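Local coordinates for ABC transporter, substrate binding protein (Aeropyrum pernix, PDB 3EAF) that probably captures a solute outside the cell and delivers it to an ABC transporter of the membrane, and also binds a magnesium ion, at residues A[34-37]-A[38-42]; A[295-298]-A[299-303]. All coordinates share one frame; numbering follows the deposited sequence.

Contact 1 (A[34-37]-A[38-42]); sequences YFNE and KGIYT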
ATOM      1  N   TYR A  34     -14.455  13.434   7.583  1.00 10.00           N
ATOM      2  CA  TYR A  34     -15.523  12.544   8.049  1.00 10.26           C
ATOM      3  C   TYR A  34     -15.502  12.354   9.550  1.00 10.46           C
ATOM      4  O   TYR A  34     -16.485  12.666  10.223  1.00 10.17           O
ATOM      5  CB  TYR A  34     -15.454  11.183   7.355  1.00 10.23           C
ATOM      6  CG  TYR A  34     -16.554  10.212   7.745  1.00 10.25           C
ATOM      7  CD1 TYR A  34     -17.857  10.365   7.261  1.00 11.07           C
ATOM      8  CD2 TYR A  34     -16.290   9.136   8.588  1.00  9.92           C
ATOM      9  CE1 TYR A  34     -18.865   9.468   7.612  1.00 10.73           C
ATOM     10  CE2 TYR A  34     -17.293   8.232   8.948  1.00 10.63           C
ATOM     11  CZ  TYR A  34     -18.573   8.400   8.454  1.00 10.79           C
ATOM     12  OH  TYR A  34     -19.560   7.506   8.808  1.00 11.07           O
ATOM     13  N   PHE A  35     -14.385  11.850  10.073  1.00 10.60           N
ATOM     14  CA  PHE A  35     -14.299  11.534  11.495  1.00 11.06           C
ATOM     15  C   PHE A  35     -14.311  12.784  12.380  1.00 11.67           C
ATOM     16  O   PHE A  35     -14.897  12.765  13.470  1.00 11.49           O
ATOM     17  CB  PHE A  35     -13.109  10.615  11.791  1.00 11.04           C
ATOM     18  CG  PHE A  35     -13.242   9.238  11.177  1.00 10.96           C
ATOM     19  CD1 PHE A  35     -14.226   8.356  11.619  1.00 10.46           C
ATOM     20  CD2 PHE A  35     -12.389   8.832  10.153  1.00 11.26           C
ATOM     21  CE1 PHE A  35     -14.358   7.088  11.053  1.00 11.31           C
ATOM     22  CE2 PHE A  35     -12.509   7.558   9.581  1.00 11.54           C
ATOM     23  CZ  PHE A  35     -13.495   6.693  10.028  1.00 11.39           C
ATOM     24  N   ASN A  36     -13.696  13.870  11.909  1.00 12.13           N
ATOM     25  CA  ASN A  36     -13.799  15.154  12.615  1.00 12.80           C
ATOM     26  C   ASN A  36     -15.265  15.528  12.874  1.00 13.32           C
ATOM     27  O   ASN A  36     -15.658  15.789  14.019  1.00 13.13           O
ATOM     28  CB  ASN A  36     -13.081  16.278  11.851  1.00 12.70           C
ATOM     29  CG  ASN A  36     -11.588  16.358  12.176  1.00 13.11           C
ATOM     30  OD1 ASN A  36     -11.146  15.935  13.242  1.00 11.49           O
ATOM     31  ND2 ASN A  36     -10.810  16.920  11.254  1.00 14.04           N
ATOM     32  N   GLU A  37     -16.057  15.514  11.802  1.00 13.95           N
ATOM     33  CA  GLU A  37     -17.469  15.892  11.826  1.00 15.19           C
ATOM     34  C   GLU A  37     -18.343  14.909  12.623  1.00 15.23           C
ATOM     35  O   GLU A  37     -19.232  15.330  13.370  1.00 15.21           O
ATOM     36  CB  GLU A  37     -17.980  16.042  10.378  1.00 15.89           C
ATOM     37  CG  GLU A  37     -19.479  16.356  10.207  1.00 18.48           C
ATOM     38  CD  GLU A  37     -19.868  17.760  10.641  1.00 22.25           C
ATOM     39  OE1 GLU A  37     -19.025  18.684  10.582  1.00 24.36           O
ATOM     40  OE2 GLU A  37     -21.038  17.945  11.039  1.00 25.39           O
ATOM     41  N   LYS A  38     -18.102  13.610  12.458  1.00 15.12           N
ATOM     42  CA  LYS A  38     -18.865  12.599  13.198  1.00 15.26           C
ATOM     43  C   LYS A  38     -18.530  12.652  14.689  1.00 15.23           C
ATOM     44  O   LYS A  38     -19.387  12.395  15.534  1.00 14.93           O
ATOM     45  CB  LYS A  38     -18.609  11.190  12.644  1.00 15.47           C
ATOM     46  CG  LYS A  38     -19.260  10.898  11.285  1.00 15.68           C
ATOM     47  CD  LYS A  38     -20.768  10.753  11.392  1.00 16.54           C
ATOM     48  CE  LYS A  38     -21.375  10.326  10.065  1.00 16.88           C
ATOM     49  NZ  LYS A  38     -22.871  10.388  10.065  1.00 17.62           N
ATOM     50  N   GLY A  39     -17.281  12.988  15.002  1.00 15.00           N
ATOM     51  CA  GLY A  39     -16.844  13.110  16.384  1.00 15.29           C
ATOM     52  C   GLY A  39     -15.878  12.019  16.795  1.00 15.41           C
ATOM     53  O   GLY A  39     -16.222  10.836  16.796  1.00 15.64           O
ATOM     54  N   ILE A  40     -14.661  12.425  17.148  1.00 15.60           N
ATOM     55  CA  ILE A  40     -13.640  11.498  17.633  1.00 15.56           C
ATOM     56  C   ILE A  40     -13.523  11.683  19.144  1.00 15.87           C
ATOM     57  O   ILE A  40     -13.286  12.795  19.615  1.00 15.53           O
ATOM     58  CB  ILE A  40     -12.256  11.758  16.972  1.00 15.55           C
ATOM     59  CG1 ILE A  40     -12.352  11.717  15.443  1.00 15.22           C
ATOM     60  CG2 ILE A  40     -11.219  10.741  17.465  1.00 15.24           C
ATOM     61  CD1 ILE A  40     -11.375  12.662  14.736  1.00 14.43           C
ATOM     62  N   TYR A  41     -13.688  10.597  19.897  1.00 16.43           N
ATOM     63  CA  TYR A  41     -13.642  10.670  21.355  1.00 17.52           C
ATOM     64  C   TYR A  41     -12.607   9.731  21.954  1.00 18.16           C
ATOM     65  O   TYR A  41     -12.506   8.567  21.562  1.00 18.29           O
ATOM     66  CB  TYR A  41     -15.023  10.393  21.964  1.00 17.71           C
ATOM     67  CG  TYR A  41     -16.058  11.401  21.531  1.00 18.07           C
ATOM     68  CD1 TYR A  41     -16.214  12.608  22.217  1.00 17.94           C
ATOM     69  CD2 TYR A  41     -16.865  11.161  20.416  1.00 17.93           C
ATOM     70  CE1 TYR A  41     -17.162  13.549  21.809  1.00 18.19           C
ATOM     71  CE2 TYR A  41     -17.812  12.094  20.002  1.00 18.51           C
ATOM     72  CZ  TYR A  41     -17.950  13.283  20.701  1.00 18.50           C
ATOM     73  OH  TYR A  41     -18.888  14.204  20.286  1.00 19.54           O
ATOM     74  N   THR A  42     -11.842  10.257  22.908  1.00 18.51           N
ATOM     75  CA  THR A  42     -10.930   9.456  23.711  1.00 19.29           C
ATOM     76  C   THR A  42     -11.716   8.492  24.614  1.00 20.01           C
ATOM     77  O   THR A  42     -12.944   8.580  24.703  1.00 19.85           O
ATOM     78  CB  THR A  42     -10.029  10.354  24.578  1.00 19.11           C
ATOM     79  OG1 THR A  42     -10.840  11.194  25.412  1.00 19.19           O
ATOM     80  CG2 THR A  42      -9.130  11.227  23.700  1.00 18.88           C
TER
HETATM   81  O   HOH W   1     -14.236  15.226  16.292  1.00 12.60           O
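Tyr34 and Lys38 meet one turn apart where helix 18-38 ends and the chain passes into the short edge strand 40-41, a helix-to-strand junction of the periplasmic-binding-protein fold. The lysine, bent at chi2 (-72°), lays CG over one face of the tyrosine ring, 3.9 Å from its centroid and 15° off the ring normal, a CH-pi contact; farther out, CE lies 3.6 Å from the phenolic OH. Both polar ends reach Glu274 of helix 267-278: Lys38 NZ by a salt bridge to OE2, Tyr34 OH by a hydrogen bond to OE1. A leucine in place of Tyr34 would probably leave Glu274 OE1 without this hydrogen-bond partner and the lysine chain without the flat surface it lies on.

Three carbonyls of the final turn have partners of their own. Tyr34 O accepts Lys38 N at 2.9 Å, and Phe35 O accepts Gly39 N at 2.8 Å, the donor tilted 29° from the carbonyl plane. Gly39 then leaves the helix with positive phi; at its backbone angles a CB would jam against the preceding carbonyl oxygen and run into the Tyr41 ring, which explains the glycine. Ile40, an apolar residue suited to this buried place, turns CG1 back to 3.9 Å from Phe35 CB, while the amide of Asn36 is tied by OD1 to Ile50 N of the neighbouring strand. Asn36 O accepts a hydrogen bond from Arg47 NH2 and another from a water at 2.7 Å, and that water accepts from Ile40 N at 3.0 Å.

Contact 2 (A[295-298]-A[299-303]); sequences VNVW and LLIKA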
ATOM      1  N   VAL A 295      -8.227   4.323   4.997  1.00  7.39           N
ATOM      2  CA  VAL A 295      -7.888   3.358   6.050  1.00  7.58           C
ATOM      3  C   VAL A 295      -6.661   3.736   6.871  1.00  7.48           C
ATOM      4  O   VAL A 295      -6.568   3.351   8.040  1.00  8.00           O
ATOM      5  CB  VAL A 295      -7.759   1.897   5.535  1.00  7.65           C
ATOM      6  CG1 VAL A 295      -9.106   1.394   4.997  1.00  8.02           C
ATOM      7  CG2 VAL A 295      -6.621   1.743   4.504  1.00  7.72           C
ATOM      8  N   ASN A 296      -5.724   4.478   6.276  1.00  7.17           N
ATOM      9  CA  ASN A 296      -4.581   4.982   7.039  1.00  7.50           C
ATOM     10  C   ASN A 296      -5.014   5.987   8.105  1.00  7.25           C
ATOM     11  O   ASN A 296      -4.604   5.892   9.260  1.00  7.89           O
ATOM     12  CB  ASN A 296      -3.484   5.552   6.125  1.00  7.58           C
ATOM     13  CG  ASN A 296      -2.620   4.452   5.496  1.00  8.05           C
ATOM     14  OD1 ASN A 296      -2.958   3.271   5.572  1.00  8.31           O
ATOM     15  ND2 ASN A 296      -1.505   4.839   4.877  1.00  7.75           N
ATOM     16  N   VAL A 297      -5.871   6.924   7.721  1.00  7.09           N
ATOM     17  CA  VAL A 297      -6.426   7.886   8.673  1.00  7.15           C
ATOM     18  C   VAL A 297      -7.273   7.160   9.730  1.00  7.36           C
ATOM     19  O   VAL A 297      -7.165   7.454  10.927  1.00  7.39           O
ATOM     20  CB  VAL A 297      -7.247   8.975   7.948  1.00  7.13           C
ATOM     21  CG1 VAL A 297      -7.961   9.877   8.939  1.00  7.02           C
ATOM     22  CG2 VAL A 297      -6.334   9.789   7.014  1.00  7.12           C
ATOM     23  N   TRP A 298      -8.083   6.198   9.283  1.00  7.41           N
ATOM     24  CA  TRP A 298      -8.978   5.462  10.181  1.00  7.96           C
ATOM     25  C   TRP A 298      -8.201   4.706  11.252  1.00  7.98           C
ATOM     26  O   TRP A 298      -8.635   4.643  12.404  1.00  8.46           O
ATOM     27  CB  TRP A 298      -9.854   4.478   9.403  1.00  8.18           C
ATOM     28  CG  TRP A 298     -11.147   4.089  10.091  1.00  8.43           C
ATOM     29  CD1 TRP A 298     -11.518   4.346  11.390  1.00  8.96           C
ATOM     30  CD2 TRP A 298     -12.230   3.357   9.507  1.00  9.23           C
ATOM     31  NE1 TRP A 298     -12.774   3.832  11.635  1.00  8.16           N
ATOM     32  CE2 TRP A 298     -13.228   3.214  10.500  1.00  8.52           C
ATOM     33  CE3 TRP A 298     -12.455   2.802   8.235  1.00  9.54           C
ATOM     34  CZ2 TRP A 298     -14.431   2.535  10.262  1.00  9.21           C
ATOM     35  CZ3 TRP A 298     -13.663   2.136   7.999  1.00  9.22           C
ATOM     36  CH2 TRP A 298     -14.633   2.019   9.008  1.00  8.41           C
ATOM     37  N   LEU A 299      -7.065   4.119  10.872  1.00  7.74           N
ATOM     38  CA  LEU A 299      -6.214   3.437  11.838  1.00  8.04           C
ATOM     39  C   LEU A 299      -5.772   4.402  12.939  1.00  8.04           C
ATOM     40  O   LEU A 299      -5.754   4.040  14.111  1.00  7.98           O
ATOM     41  CB  LEU A 299      -4.994   2.789  11.155  1.00  8.19           C
ATOM     42  CG  LEU A 299      -4.046   1.989  12.066  1.00  8.21           C
ATOM     43  CD1 LEU A 299      -4.716   0.697  12.570  1.00  7.75           C
ATOM     44  CD2 LEU A 299      -2.731   1.679  11.359  1.00  8.26           C
ATOM     45  N   LEU A 300      -5.410   5.626  12.554  1.00  8.08           N
ATOM     46  CA  LEU A 300      -5.078   6.676  13.516  1.00  8.73           C
ATOM     47  C   LEU A 300      -6.260   7.000  14.447  1.00  8.97           C
ATOM     48  O   LEU A 300      -6.085   7.118  15.666  1.00  8.92           O
ATOM     49  CB  LEU A 300      -4.605   7.941  12.785  1.00  8.64           C
ATOM     50  CG  LEU A 300      -4.354   9.197  13.618  1.00  9.04           C
ATOM     51  CD1 LEU A 300      -3.179   8.991  14.574  1.00  9.57           C
ATOM     52  CD2 LEU A 300      -4.125  10.401  12.718  1.00  8.87           C
ATOM     53  N   ILE A 301      -7.449   7.148  13.868  1.00  9.41           N
ATOM     54  CA  ILE A 301      -8.676   7.412  14.633  1.00 10.37           C
ATOM     55  C   ILE A 301      -8.898   6.346  15.703  1.00 11.01           C
ATOM     56  O   ILE A 301      -9.194   6.666  16.858  1.00 11.46           O
ATOM     57  CB  ILE A 301      -9.935   7.469  13.708  1.00 10.37           C
ATOM     58  CG1 ILE A 301      -9.808   8.579  12.651  1.00 10.95           C
ATOM     59  CG2 ILE A 301     -11.227   7.599  14.524  1.00 10.16           C
ATOM     60  CD1 ILE A 301      -9.389   9.931  13.180  1.00 11.22           C
ATOM     61  N   LYS A 302      -8.741   5.081  15.316  1.00 11.60           N
ATOM     62  CA  LYS A 302      -8.905   3.965  16.249  1.00 12.04           C
ATOM     63  C   LYS A 302      -7.882   4.031  17.388  1.00 11.85           C
ATOM     64  O   LYS A 302      -8.219   3.745  18.539  1.00 11.78           O
ATOM     65  CB  LYS A 302      -8.865   2.618  15.508  1.00 12.34           C
ATOM     66  CG  LYS A 302     -10.025   2.414  14.517  1.00 13.62           C
ATOM     67  CD  LYS A 302     -11.163   1.552  15.073  1.00 15.31           C
ATOM     68  CE  LYS A 302     -12.201   1.280  14.000  1.00 16.01           C
ATOM     69  NZ  LYS A 302     -13.162   0.204  14.344  1.00 16.70           N
ATOM     70  N   ALA A 303      -6.650   4.435  17.071  1.00 11.86           N
ATOM     71  CA  ALA A 303      -5.615   4.639  18.093  1.00 12.19           C
ATOM     72  C   ALA A 303      -6.035   5.718  19.105  1.00 12.46           C
ATOM     73  O   ALA A 303      -5.937   5.512  20.307  1.00 12.43           O
ATOM     74  CB  ALA A 303      -4.275   4.999  17.449  1.00 12.24           C
TER
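With chi1 at -157°, Trp298 sets its indole beside its own carbonyl carbon, and Lys302, bent at chi2 (-99°), runs alongside in the same direction. The aliphatic part of the lysine does the touching: CE comes to 3.5 Å from Trp298 NE1, obliquely to the ring, and CG packs 4.0 Å from CD1. A long chain suits this place because it can line the indole and still carry NZ onward, where it hydrogen-bonds to Asp330 O. Ile301 meets the same indole differently, its CB at the ring edge, near the plane, 4.2 Å from CD1. Its CG1 branch packs toward Val297 CG1, and these two branched residues face helix 18-38, where Val297 rests on Ala28, Ala31 and Phe32.

Beneath the side chains the backbone bonds run from i+4 to i: Ile301 N to Val297 O at 3.0 Å, in the carbonyl plane, and Lys302 N to Trp298 O at 2.9 Å, whereas Leu300 N to Asn296 O is weak at 3.4 Å. Leu299 and Leu300 turn to helix 317-326, and Leu299 also touches Tyr341, a magnesium-site residue. The whole is a buried alpha-helix packed against strand 101-104 of the sheet and flanked by helices 18-38 and 317-326, as in the alpha/beta lobes of periplasmic binding proteins.

Each contact is local to one helix or its end, and the two helices adjoin in the same domain, the contact centres about 11 Å apart. Contact 1 is partly buried, at the end of helix 18-38, so its chemistry is mixed: a lysine paired with a glutamate of another helix, a water and a glycine exit beside a little apolar packing. Contact 2 lies deeper, in the C-terminal half of helix 288-304, where aliphatic and aromatic groups dominate and backbone N-H groups and carbonyls pair along the helix. They touch through their apolar sides: Phe35 CZ lies 3.4 Å from Trp298 CD1, with the ring planes at about 40°, and Ile301 bridges Phe35 and Ile40, its CD1 being 3.7 Å from Ile40 CD1.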